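PDB 6IA8: tRNA uridine(34) acetyltransferase from Methanocaldococcus infernus, which catalyses formation of 5-carboxymethyluridine at wobble position 34 of tRNA from acetyl-CoA and S-adenosylmethionine, using a [4Fe-4S] cluster. Local coordinates for residues 369-374 with 417-422; 393-398 with 408-413; 421-426 with 444-449. All blocks are in the same frame, centred on the assembly; numbering follows the deposited sequence.

Contact 1: 369-374 with 417-422; sequences RCIRCR and DILIAF. With SO4 (sulfate ion), chain B.
Arg374, at the end of the short helix 371-374, meets Asp417 and Leu419 where strand 418-427 begins. This strand belongs to the mixed sheet of the GNAT-type acetyltransferase domain. Asp417 and Ile418 both face Asp413 as a G1 beta bulge. Cys370 is the N-cap of the helix, and Cys373 is held by a disulfide to Cys368.

The main-chain link is one hydrogen bond. Leu419 N donates to Arg374 O at 2.7 Å, almost straight at 177°. The donor sits above the carbonyl plane. Ile418 CA approaches the same oxygen, at 3.4 Å from Arg374 O. One carbonyl at the helix end therefore takes two contacts from the strand.

The charged contact is a stack. The guanidinium of Arg374 and the carboxylate of Asp417 have planes 14° apart. Asp417 CB lies over one face of the guanidinium, 3.5 Å from Arg374 NE, and Arg369 CB lies over the opposite face. Arg374 NH1 is 3.6 Å from Asp417 OD2, a long salt bridge in which no N-H points at the oxygen. Arg374 NH2 has a second, weak ion pair with Glu412. An alanine in place of Arg374 would probably leave the Asp417 carboxylate without its stacked positive charge and open a gap beside Arg369 CB.

The apolar contact lies further along the strand. Ile371 CG2, anti to the backbone N, reaches Leu419 CD2 at 3.7 Å. It also touches the Phe422 ring, with CG2 4.1 Å from Phe422 CE1. The ring of Phe408 meets Phe422 as well. Ile371 CD1 stands over the Phe422 face, 4.3 Å from the ring centroid and 15° off the normal.

Contact 2: 393-398 with 408-413; sequences KLVRED and FLSFED
Leu394 and Phe411 face each other as a non-hydrogen-bonded pair of two antiparallel strands. Leu394 CG lies over one face of the Phe411 ring, offset toward its rim, and is 3.7 Å from Phe411 CZ. With its CG beside the backbone N (chi1 -86°), the Phe411 ring leans toward strand 393-398, and Phe411 CE1 comes 3.8 Å from Leu394 CB. Arg396 and Leu409 form the next pair on the same face of the sheet. Their side chains lie side by side, and Leu409 CD2 packs 3.8 Å from Arg396 CB.

The backbones join through three hydrogen-bonded pairs: Lys393 with Glu412, Val395 with Ser410, and Glu397 with Phe408. Each pair makes two N-H to O bonds. The shortest runs from Val395 N to Ser410 O, at 2.7 Å. The Val395 CB sits 3.7 Å from Ser410 OG on the other face. A water on that face hydrogen-bonds Ser410 OG and donates to Phe408 O, both at 2.8 Å. Its bond to Val395 O is weak.

Further out, Asp398 positions the Arg396 guanidinium. The grip is side-on: Arg396 NE donates to Asp398 OD1 and Arg396 NH2 to Asp398 OD2, each at 2.8 Å. The first bond is nearly straight, at 176°. Arg396 NH2 also forms a salt bridge with Glu484. Helix 469-484 lies against the face that carries Leu409 and Phe411: Ile480 touches Leu409, and Met472 and Leu473 touch Phe411. The Phe411 ring also meets that of Tyr469, which by similarity binds acetyl-CoA.

Strands 392-401 and 404-413 thus form a beta hairpin. Strand 392-401 is an edge strand within this chain, and the hairpin ends the antiparallel part of the GNAT acetyltransferase sheet.

Contact 3: 421-426 with 444-449; sequences AFLRLR and RQLHVF. With SO4 (sulfate ion), chain E.
Arg424 and Gln445 carry the polar part of this contact, between neighbouring antiparallel strands of the GNAT sheet. Gln445 CG is anti to the backbone N (chi1 178°), and the extended chain runs beside that of Arg424. Arg424 NE donates to Gln445 OE1 at 2.9 Å, with the oxygen close to the guanidinium plane. A water donates to Gln445 OE1 and accepts from Arg424 NH2, bridging the two groups a second time. Arg424 NH1 donates to Trp329 O.

Four main-chain bonds hold the strands. Phe422 and His447 exchange two, each 2.9 Å between N and O. Arg424 O receives Arg444 N, and Arg424 N donates to Gln445 O. Arg444 and Gln445 both face Arg424, a classic beta bulge.

Aromatic and apolar contacts follow. His447 CB lies over a face of the Phe422 ring, 4.0 Å from its centroid. Gln445 OE1 lies at the ring edge, 3.5 Å from Phe422 CE2. Phe449 CZ also comes to the edge, 3.9 Å from Phe422 CE1. On the other face of the sheet, Leu423 CD1 meets Leu446 CD1 at 4.2 Å.

At the charged end, the edge of the Arg444 guanidinium meets Arg426 CB, 4.0 Å from Arg444 NE. Glu406 forms salt bridges with both arginines. Asp283 pairs with Arg444 and Asp246 with Arg426, which ties this end to the radical SAM part.

Gln445 to Val448 probably bind acetyl-CoA, by similarity. Arg424 NE and the water both hold Gln445 OE1, and the nearby acids would probably offset the like charges of Arg426 and Arg444.

Strand 418-427 is common to contacts 1 and 3, which share Ala421 and Phe422, and it adjoins strand 404-413 of contact 2. The strand order is therefore 392-401, 404-413, 418-427, 440-448. The centres of contacts 1 and 2 are about 10 Å apart, as are those of 2 and 3; contacts 1 and 3 are about 12 Å apart. Probable hydrogen bonds join them: Leu423 N to Leu409 O at 2.8 Å, and Phe449 N to Ile420 O at 3.1 Å. Contact 3 contains Gln445 to Val448 of the inferred acetyl-CoA site. Its Leu446 side chain is about 3 Å, between nearest atoms, from that of Tyr502 in the same site.

Contact 1: 369-374 with 417-422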
loop_
_atom_site.group_PDB
_atom_site.type_symbol
_atom_site.label_atom_id
_atom_site.label_comp_id
_atom_site.label_asym_id
_atom_site.label_seq_id
_atom_site.Cartn_x
_atom_site.Cartn_y
_atom_site.Cartn_z
ATOM N N ARG A 369 -15.276 -8.048 2.387
ATOM C CA ARG A 369 -15.077 -8.321 0.962
ATOM C C ARG A 369 -13.850 -7.617 0.367
ATOM O O ARG A 369 -13.652 -7.632 -0.866
ATOM C CB ARG A 369 -16.343 -7.945 0.190
ATOM C CG ARG A 369 -16.623 -6.457 0.222
ATOM C CD ARG A 369 -18.012 -6.089 -0.329
ATOM N NE ARG A 369 -18.127 -4.639 -0.366
ATOM C CZ ARG A 369 -18.118 -3.873 0.718
ATOM N NH1 ARG A 369 -18.113 -4.423 1.928
ATOM N NH2 ARG A 369 -18.271 -2.565 0.600
ATOM N N CYS A 370 -12.981 -7.067 1.204
ATOM C CA CYS A 370 -11.840 -6.314 0.701
ATOM C C CYS A 370 -10.741 -7.264 0.212
ATOM O O CYS A 370 -10.826 -8.478 0.348
ATOM C CB CYS A 370 -11.300 -5.375 1.775
ATOM S SG CYS A 370 -10.412 -6.216 3.050
ATOM N N ILE A 371 -9.704 -6.689 -0.388
ATOM C CA ILE A 371 -8.717 -7.478 -1.122
ATOM C C ILE A 371 -8.049 -8.491 -0.208
ATOM O O ILE A 371 -7.892 -9.661 -0.558
ATOM C CB ILE A 371 -7.679 -6.544 -1.758
ATOM C CG1 ILE A 371 -8.307 -5.743 -2.924
ATOM C CG2 ILE A 371 -6.473 -7.351 -2.272
ATOM C CD1 ILE A 371 -7.444 -4.598 -3.402
ATOM N N ARG A 372 -7.646 -8.061 0.984
ATOM C CA ARG A 372 -6.949 -8.989 1.880
ATOM C C ARG A 372 -7.839 -10.171 2.275
ATOM O O ARG A 372 -7.367 -11.316 2.391
ATOM C CB ARG A 372 -6.459 -8.268 3.144
ATOM C CG ARG A 372 -5.711 -9.202 4.092
ATOM C CD ARG A 372 -5.241 -8.535 5.385
ATOM N NE ARG A 372 -4.782 -9.536 6.349
ATOM C CZ ARG A 372 -3.629 -10.191 6.257
ATOM N NH1 ARG A 372 -2.808 -9.951 5.244
ATOM N NH2 ARG A 372 -3.297 -11.090 7.173
ATOM N N CYS A 373 -9.124 -9.917 2.521
ATOM C CA CYS A 373 -9.992 -10.998 2.961
ATOM C C CYS A 373 -10.295 -11.988 1.836
ATOM O O CYS A 373 -10.601 -13.154 2.096
ATOM C CB CYS A 373 -11.304 -10.433 3.514
ATOM S SG CYS A 373 -11.195 -9.334 4.970
ATOM N N ARG A 374 -10.248 -11.555 0.587
ATOM C CA ARG A 374 -10.626 -12.426 -0.524
ATOM C C ARG A 374 -9.436 -12.968 -1.338
ATOM O O ARG A 374 -9.628 -13.817 -2.228
ATOM C CB ARG A 374 -11.594 -11.668 -1.453
ATOM C CG ARG A 374 -12.991 -11.396 -0.892
ATOM C CD ARG A 374 -13.958 -10.952 -2.015
ATOM N NE ARG A 374 -15.368 -11.005 -1.623
ATOM C CZ ARG A 374 -16.379 -10.600 -2.388
ATOM N NH1 ARG A 374 -17.624 -10.680 -1.941
ATOM N NH2 ARG A 374 -16.146 -10.111 -3.595
ATOM N N ASP A 417 -16.138 -16.212 -4.101
ATOM C CA ASP A 417 -15.620 -14.870 -3.815
ATOM C C ASP A 417 -14.138 -14.903 -3.457
ATOM O O ASP A 417 -13.739 -14.464 -2.387
ATOM C CB ASP A 417 -16.416 -14.204 -2.692
ATOM C CG ASP A 417 -17.884 -14.048 -3.037
ATOM O OD1 ASP A 417 -18.199 -13.841 -4.226
ATOM O OD2 ASP A 417 -18.725 -14.133 -2.120
ATOM N N ILE A 418 -13.327 -15.409 -4.385
ATOM C CA ILE A 418 -11.880 -15.524 -4.206
ATOM C C ILE A 418 -11.187 -14.711 -5.293
ATOM O O ILE A 418 -11.452 -14.908 -6.482
ATOM C CB ILE A 418 -11.405 -16.987 -4.251
ATOM C CG1 ILE A 418 -12.158 -17.839 -3.235
ATOM C CG2 ILE A 418 -9.875 -17.024 -4.011
ATOM C CD1 ILE A 418 -11.749 -19.293 -3.183
ATOM N N LEU A 419 -10.310 -13.797 -4.882
ATOM C CA LEU A 419 -9.682 -12.829 -5.772
ATOM C C LEU A 419 -8.329 -13.373 -6.194
ATOM O O LEU A 419 -7.505 -13.721 -5.338
ATOM C CB LEU A 419 -9.526 -11.483 -5.058
ATOM C CG LEU A 419 -8.764 -10.384 -5.793
ATOM C CD1 LEU A 419 -9.499 -9.905 -6.993
ATOM C CD2 LEU A 419 -8.472 -9.231 -4.806
ATOM N N ILE A 420 -8.098 -13.420 -7.507
ATOM C CA ILE A 420 -6.904 -14.017 -8.086
ATOM C C ILE A 420 -5.907 -12.964 -8.549
ATOM O O ILE A 420 -4.692 -13.189 -8.489
ATOM C CB ILE A 420 -7.304 -14.950 -9.254
ATOM C CG1 ILE A 420 -8.061 -16.167 -8.685
ATOM C CG2 ILE A 420 -6.098 -15.365 -10.020
ATOM C CD1 ILE A 420 -8.927 -16.876 -9.718
ATOM N N ALA A 421 -6.401 -11.853 -9.088
ATOM C CA ALA A 421 -5.556 -10.821 -9.677
ATOM C C ALA A 421 -6.396 -9.572 -9.859
ATOM O O ALA A 421 -7.617 -9.651 -10.008
ATOM C CB ALA A 421 -4.993 -11.262 -11.023
ATOM N N PHE A 422 -5.733 -8.417 -9.893
ATOM C CA PHE A 422 -6.464 -7.177 -10.082
ATOM C C PHE A 422 -5.562 -6.148 -10.746
ATOM O O PHE A 422 -4.326 -6.242 -10.704
ATOM C CB PHE A 422 -7.053 -6.667 -8.742
ATOM C CG PHE A 422 -6.046 -6.195 -7.762
ATOM C CD1 PHE A 422 -5.570 -7.052 -6.796
ATOM C CD2 PHE A 422 -5.614 -4.876 -7.760
ATOM C CE1 PHE A 422 -4.643 -6.642 -5.853
ATOM C CE2 PHE A 422 -4.663 -4.448 -6.815
ATOM C CZ PHE A 422 -4.176 -5.324 -5.876
HETATM S S SO4 B . -18.020 -2.476 -3.199
HETATM O O1 SO4 B . -18.884 -3.147 -4.173
HETATM O O2 SO4 B . -16.660 -2.426 -3.734
HETATM O O3 SO4 B . -17.996 -3.225 -1.976
HETATM O O4 SO4 B . -18.537 -1.145 -2.898
#

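Contact 2: 393-398 with 408-413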
loop_
_atom_site.group_PDB
_atom_site.type_symbol
_atom_site.label_atom_id
_atom_site.label_comp_id
_atom_site.label_asym_id
_atom_site.label_seq_id
_atom_site.Cartn_x
_atom_site.Cartn_y
_atom_site.Cartn_z
ATOM N N LYS A 393 -14.170 -15.335 -13.414
ATOM C CA LYS A 393 -14.609 -14.348 -14.386
ATOM C C LYS A 393 -13.760 -13.098 -14.262
ATOM O O LYS A 393 -13.182 -12.840 -13.205
ATOM C CB LYS A 393 -16.069 -13.952 -14.163
ATOM C CG LYS A 393 -17.046 -15.107 -14.291
ATOM C CD LYS A 393 -18.482 -14.611 -14.397
ATOM C CE LYS A 393 -19.476 -15.777 -14.337
ATOM N NZ LYS A 393 -19.069 -16.935 -15.189
ATOM N N LEU A 394 -13.697 -12.323 -15.352
ATOM C CA LEU A 394 -13.121 -10.979 -15.321
ATOM C C LEU A 394 -14.206 -10.014 -14.872
ATOM O O LEU A 394 -15.241 -9.925 -15.517
ATOM C CB LEU A 394 -12.591 -10.571 -16.696
ATOM C CG LEU A 394 -11.412 -9.581 -16.685
ATOM C CD1 LEU A 394 -10.851 -9.403 -18.104
ATOM C CD2 LEU A 394 -11.795 -8.255 -16.103
ATOM N N VAL A 395 -14.001 -9.336 -13.754
ATOM C CA VAL A 395 -15.010 -8.480 -13.128
ATOM C C VAL A 395 -14.524 -7.039 -13.180
ATOM O O VAL A 395 -13.323 -6.776 -13.189
ATOM C CB VAL A 395 -15.272 -8.899 -11.662
ATOM C CG1 VAL A 395 -16.256 -7.952 -10.998
ATOM C CG2 VAL A 395 -15.792 -10.344 -11.604
ATOM N N ARG A 396 -15.457 -6.101 -13.247
ATOM C CA ARG A 396 -15.096 -4.692 -13.311
ATOM C C ARG A 396 -15.944 -3.904 -12.334
ATOM O O ARG A 396 -17.146 -4.123 -12.249
ATOM C CB ARG A 396 -15.301 -4.114 -14.723
ATOM C CG ARG A 396 -15.141 -2.605 -14.804
ATOM C CD ARG A 396 -15.232 -2.151 -16.251
ATOM N NE ARG A 396 -15.323 -0.689 -16.362
ATOM C CZ ARG A 396 -15.473 -0.041 -17.507
ATOM N NH1 ARG A 396 -15.530 -0.731 -18.634
ATOM N NH2 ARG A 396 -15.559 1.282 -17.518
ATOM N N GLU A 397 -15.332 -2.937 -11.658
ATOM C CA GLU A 397 -16.043 -2.019 -10.778
ATOM C C GLU A 397 -15.396 -0.653 -10.908
ATOM O O GLU A 397 -14.171 -0.547 -10.758
ATOM C CB GLU A 397 -15.958 -2.486 -9.327
ATOM C CG GLU A 397 -16.638 -1.567 -8.328
ATOM C CD GLU A 397 -16.517 -2.098 -6.915
ATOM O OE1 GLU A 397 -15.899 -3.170 -6.701
ATOM O OE2 GLU A 397 -17.042 -1.456 -6.019
ATOM N N ASP A 398 -16.212 0.373 -11.172
ATOM C CA ASP A 398 -15.750 1.741 -11.353
ATOM C C ASP A 398 -16.136 2.587 -10.142
ATOM O O ASP A 398 -17.196 2.377 -9.522
ATOM C CB ASP A 398 -16.360 2.383 -12.607
ATOM C CG ASP A 398 -15.875 1.733 -13.925
ATOM O OD1 ASP A 398 -15.158 0.719 -13.911
ATOM O OD2 ASP A 398 -16.165 2.296 -14.978
ATOM N N PHE A 408 -11.509 -0.674 -11.473
ATOM C CA PHE A 408 -10.894 -1.776 -10.739
ATOM C C PHE A 408 -11.279 -3.058 -11.456
ATOM O O PHE A 408 -12.450 -3.458 -11.436
ATOM C CB PHE A 408 -11.369 -1.808 -9.299
ATOM C CG PHE A 408 -10.728 -2.897 -8.455
ATOM C CD1 PHE A 408 -9.448 -2.742 -7.972
ATOM C CD2 PHE A 408 -11.410 -4.048 -8.135
ATOM C CE1 PHE A 408 -8.841 -3.708 -7.166
ATOM C CE2 PHE A 408 -10.834 -5.024 -7.329
ATOM C CZ PHE A 408 -9.538 -4.859 -6.847
ATOM N N LEU A 409 -10.320 -3.635 -12.173
ATOM C CA LEU A 409 -10.504 -4.873 -12.921
ATOM C C LEU A 409 -9.949 -6.030 -12.112
ATOM O O LEU A 409 -8.869 -5.916 -11.542
ATOM C CB LEU A 409 -9.766 -4.813 -14.261
ATOM C CG LEU A 409 -10.185 -3.734 -15.259
ATOM C CD1 LEU A 409 -9.229 -3.794 -16.472
ATOM C CD2 LEU A 409 -11.652 -3.920 -15.723
ATOM N N SER A 410 -10.642 -7.165 -12.104
ATOM C CA SER A 410 -10.149 -8.289 -11.322
ATOM C C SER A 410 -10.556 -9.606 -11.965
ATOM O O SER A 410 -11.532 -9.682 -12.712
ATOM C CB SER A 410 -10.653 -8.209 -9.870
ATOM O OG SER A 410 -12.065 -8.253 -9.857
ATOM N N PHE A 411 -9.752 -10.631 -11.711
ATOM C CA PHE A 411 -10.150 -12.011 -11.952
ATOM C C PHE A 411 -10.552 -12.584 -10.605
ATOM O O PHE A 411 -9.802 -12.466 -9.630
ATOM C CB PHE A 411 -9.027 -12.833 -12.589
ATOM C CG PHE A 411 -8.997 -12.707 -14.072
ATOM C CD1 PHE A 411 -9.945 -13.385 -14.857
ATOM C CD2 PHE A 411 -8.082 -11.886 -14.693
ATOM C CE1 PHE A 411 -9.954 -13.241 -16.247
ATOM C CE2 PHE A 411 -8.084 -11.748 -16.090
ATOM C CZ PHE A 411 -9.021 -12.406 -16.861
ATOM N N GLU A 412 -11.710 -13.233 -10.557
ATOM C CA GLU A 412 -12.310 -13.634 -9.296
ATOM C C GLU A 412 -13.161 -14.864 -9.532
ATOM O O GLU A 412 -13.854 -14.931 -10.544
ATOM C CB GLU A 412 -13.177 -12.498 -8.743
ATOM C CG GLU A 412 -13.950 -12.822 -7.488
ATOM C CD GLU A 412 -14.908 -11.708 -7.087
ATOM O OE1 GLU A 412 -14.634 -10.533 -7.425
ATOM O OE2 GLU A 412 -15.940 -12.013 -6.446
ATOM N N ASP A 413 -13.074 -15.830 -8.614
ATOM C CA ASP A 413 -14.044 -16.916 -8.488
ATOM C C ASP A 413 -15.284 -16.280 -7.877
ATOM O O ASP A 413 -15.316 -15.981 -6.681
ATOM C CB ASP A 413 -13.465 -18.030 -7.618
ATOM C CG ASP A 413 -14.479 -19.092 -7.249
ATOM O OD1 ASP A 413 -15.699 -18.887 -7.484
ATOM O OD2 ASP A 413 -14.056 -20.153 -6.729
HETATM O O HOH W 1 -13.439 -5.826 -10.253
#

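Contact 3: 421-426 with 444-449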
loop_
_atom_site.group_PDB
_atom_site.type_symbol
_atom_site.label_atom_id
_atom_site.label_comp_id
_atom_site.label_asym_id
_atom_site.label_seq_id
_atom_site.Cartn_x
_atom_site.Cartn_y
_atom_site.Cartn_z
ATOM N N ALA A 421 -6.401 -11.853 -9.088
ATOM C CA ALA A 421 -5.556 -10.821 -9.677
ATOM C C ALA A 421 -6.396 -9.572 -9.859
ATOM O O ALA A 421 -7.617 -9.651 -10.008
ATOM C CB ALA A 421 -4.993 -11.262 -11.023
ATOM N N PHE A 422 -5.733 -8.417 -9.893
ATOM C CA PHE A 422 -6.464 -7.177 -10.082
ATOM C C PHE A 422 -5.562 -6.148 -10.746
ATOM O O PHE A 422 -4.326 -6.242 -10.704
ATOM C CB PHE A 422 -7.053 -6.667 -8.742
ATOM C CG PHE A 422 -6.046 -6.195 -7.762
ATOM C CD1 PHE A 422 -5.570 -7.052 -6.796
ATOM C CD2 PHE A 422 -5.614 -4.876 -7.760
ATOM C CE1 PHE A 422 -4.643 -6.642 -5.853
ATOM C CE2 PHE A 422 -4.663 -4.448 -6.815
ATOM C CZ PHE A 422 -4.176 -5.324 -5.876
ATOM N N LEU A 423 -6.208 -5.157 -11.359
ATOM C CA LEU A 423 -5.523 -4.066 -12.032
ATOM C C LEU A 423 -6.290 -2.785 -11.730
ATOM O O LEU A 423 -7.530 -2.762 -11.805
ATOM C CB LEU A 423 -5.453 -4.299 -13.543
ATOM C CG LEU A 423 -4.776 -3.258 -14.409
ATOM C CD1 LEU A 423 -4.219 -3.931 -15.678
ATOM C CD2 LEU A 423 -5.687 -2.111 -14.783
ATOM N N ARG A 424 -5.540 -1.722 -11.398
ATOM C CA ARG A 424 -6.091 -0.402 -11.096
ATOM C C ARG A 424 -5.816 0.531 -12.276
ATOM O O ARG A 424 -4.656 0.850 -12.569
ATOM C CB ARG A 424 -5.455 0.149 -9.827
ATOM C CG ARG A 424 -5.714 -0.647 -8.567
ATOM C CD ARG A 424 -5.158 0.104 -7.373
ATOM N NE ARG A 424 -5.112 -0.653 -6.124
ATOM C CZ ARG A 424 -6.158 -0.859 -5.330
ATOM N NH1 ARG A 424 -7.356 -0.451 -5.699
ATOM N NH2 ARG A 424 -6.016 -1.530 -4.198
ATOM N N LEU A 425 -6.868 0.877 -13.009
ATOM C CA LEU A 425 -6.793 1.751 -14.173
ATOM C C LEU A 425 -7.470 3.080 -13.848
ATOM O O LEU A 425 -8.539 3.105 -13.234
ATOM C CB LEU A 425 -7.498 1.102 -15.354
ATOM C CG LEU A 425 -7.401 1.773 -16.723
ATOM C CD1 LEU A 425 -5.983 1.682 -17.271
ATOM C CD2 LEU A 425 -8.380 1.075 -17.701
ATOM N N ARG A 426 -6.860 4.188 -14.245
ATOM C CA ARG A 426 -7.397 5.497 -13.894
ATOM C C ARG A 426 -7.466 6.422 -15.105
ATOM O O ARG A 426 -6.508 6.516 -15.886
ATOM C CB ARG A 426 -6.550 6.147 -12.782
ATOM C CG ARG A 426 -7.002 7.601 -12.464
ATOM C CD ARG A 426 -6.206 8.217 -11.267
ATOM N NE ARG A 426 -6.578 9.614 -11.059
ATOM C CZ ARG A 426 -7.658 10.011 -10.399
ATOM N NH1 ARG A 426 -8.415 9.107 -9.816
ATOM N NH2 ARG A 426 -7.947 11.301 -10.284
ATOM N N ARG A 444 -2.168 2.128 -12.560
ATOM C CA ARG A 444 -1.517 2.412 -11.286
ATOM C C ARG A 444 -1.033 1.166 -10.569
ATOM O O ARG A 444 -0.112 1.251 -9.747
ATOM C CB ARG A 444 -2.476 3.182 -10.381
ATOM C CG ARG A 444 -3.047 4.450 -11.068
ATOM C CD ARG A 444 -3.681 5.408 -10.057
ATOM N NE ARG A 444 -4.862 4.856 -9.441
ATOM C CZ ARG A 444 -4.927 4.322 -8.230
ATOM N NH1 ARG A 444 -6.088 3.817 -7.821
ATOM N NH2 ARG A 444 -3.867 4.330 -7.426
ATOM N N GLN A 445 -1.608 0.013 -10.872
ATOM C CA GLN A 445 -1.167 -1.213 -10.232
ATOM C C GLN A 445 -1.652 -2.398 -11.048
ATOM O O GLN A 445 -2.760 -2.364 -11.572
ATOM C CB GLN A 445 -1.734 -1.333 -8.815
ATOM C CG GLN A 445 -1.351 -2.639 -8.084
ATOM C CD GLN A 445 -1.598 -2.571 -6.587
ATOM O OE1 GLN A 445 -2.479 -1.836 -6.122
ATOM N NE2 GLN A 445 -0.780 -3.304 -5.813
ATOM N N LEU A 446 -0.821 -3.429 -11.140
ATOM C CA LEU A 446 -1.202 -4.753 -11.628
ATOM C C LEU A 446 -0.666 -5.734 -10.604
ATOM O O LEU A 446 0.536 -5.735 -10.320
ATOM C CB LEU A 446 -0.603 -5.073 -12.993
ATOM C CG LEU A 446 -0.726 -6.529 -13.436
ATOM C CD1 LEU A 446 -2.183 -6.960 -13.601
ATOM C CD2 LEU A 446 0.053 -6.738 -14.739
ATOM N N HIS A 447 -1.534 -6.569 -10.047
ATOM C CA HIS A 447 -1.089 -7.541 -9.058
ATOM C C HIS A 447 -1.728 -8.891 -9.342
ATOM O O HIS A 447 -2.952 -9.000 -9.387
ATOM C CB HIS A 447 -1.457 -7.083 -7.658
ATOM C CG HIS A 447 -0.763 -7.855 -6.574
ATOM N ND1 HIS A 447 0.468 -7.487 -6.080
ATOM C CD2 HIS A 447 -1.097 -9.002 -5.929
ATOM C CE1 HIS A 447 0.852 -8.352 -5.157
ATOM N NE2 HIS A 447 -0.082 -9.278 -5.041
ATOM N N VAL A 448 -0.907 -9.897 -9.595
ATOM C CA VAL A 448 -1.345 -11.285 -9.734
ATOM C C VAL A 448 -0.836 -12.031 -8.508
ATOM O O VAL A 448 0.375 -12.078 -8.272
ATOM C CB VAL A 448 -0.804 -11.921 -11.026
ATOM C CG1 VAL A 448 -1.221 -13.422 -11.106
ATOM C CG2 VAL A 448 -1.225 -11.144 -12.226
ATOM N N PHE A 449 -1.746 -12.582 -7.704
ATOM C CA PHE A 449 -1.355 -13.234 -6.452
ATOM C C PHE A 449 -0.606 -14.525 -6.758
ATOM O O PHE A 449 -1.114 -15.388 -7.479
ATOM C CB PHE A 449 -2.581 -13.497 -5.570
ATOM C CG PHE A 449 -3.126 -12.244 -4.927
ATOM C CD1 PHE A 449 -2.490 -11.687 -3.823
ATOM C CD2 PHE A 449 -4.246 -11.609 -5.432
ATOM C CE1 PHE A 449 -2.955 -10.535 -3.237
ATOM C CE2 PHE A 449 -4.726 -10.438 -4.849
ATOM C CZ PHE A 449 -4.080 -9.890 -3.756
HETATM S S SO4 E . 1.675 -11.858 -3.095
HETATM O O1 SO4 E . 0.955 -11.356 -4.250
HETATM O O2 SO4 E . 1.708 -13.313 -3.146
HETATM O O3 SO4 E . 3.035 -11.341 -3.112
HETATM O O4 SO4 E . 1.007 -11.410 -1.881
HETATM O O HOH W 2 -3.077 -1.727 -3.527
#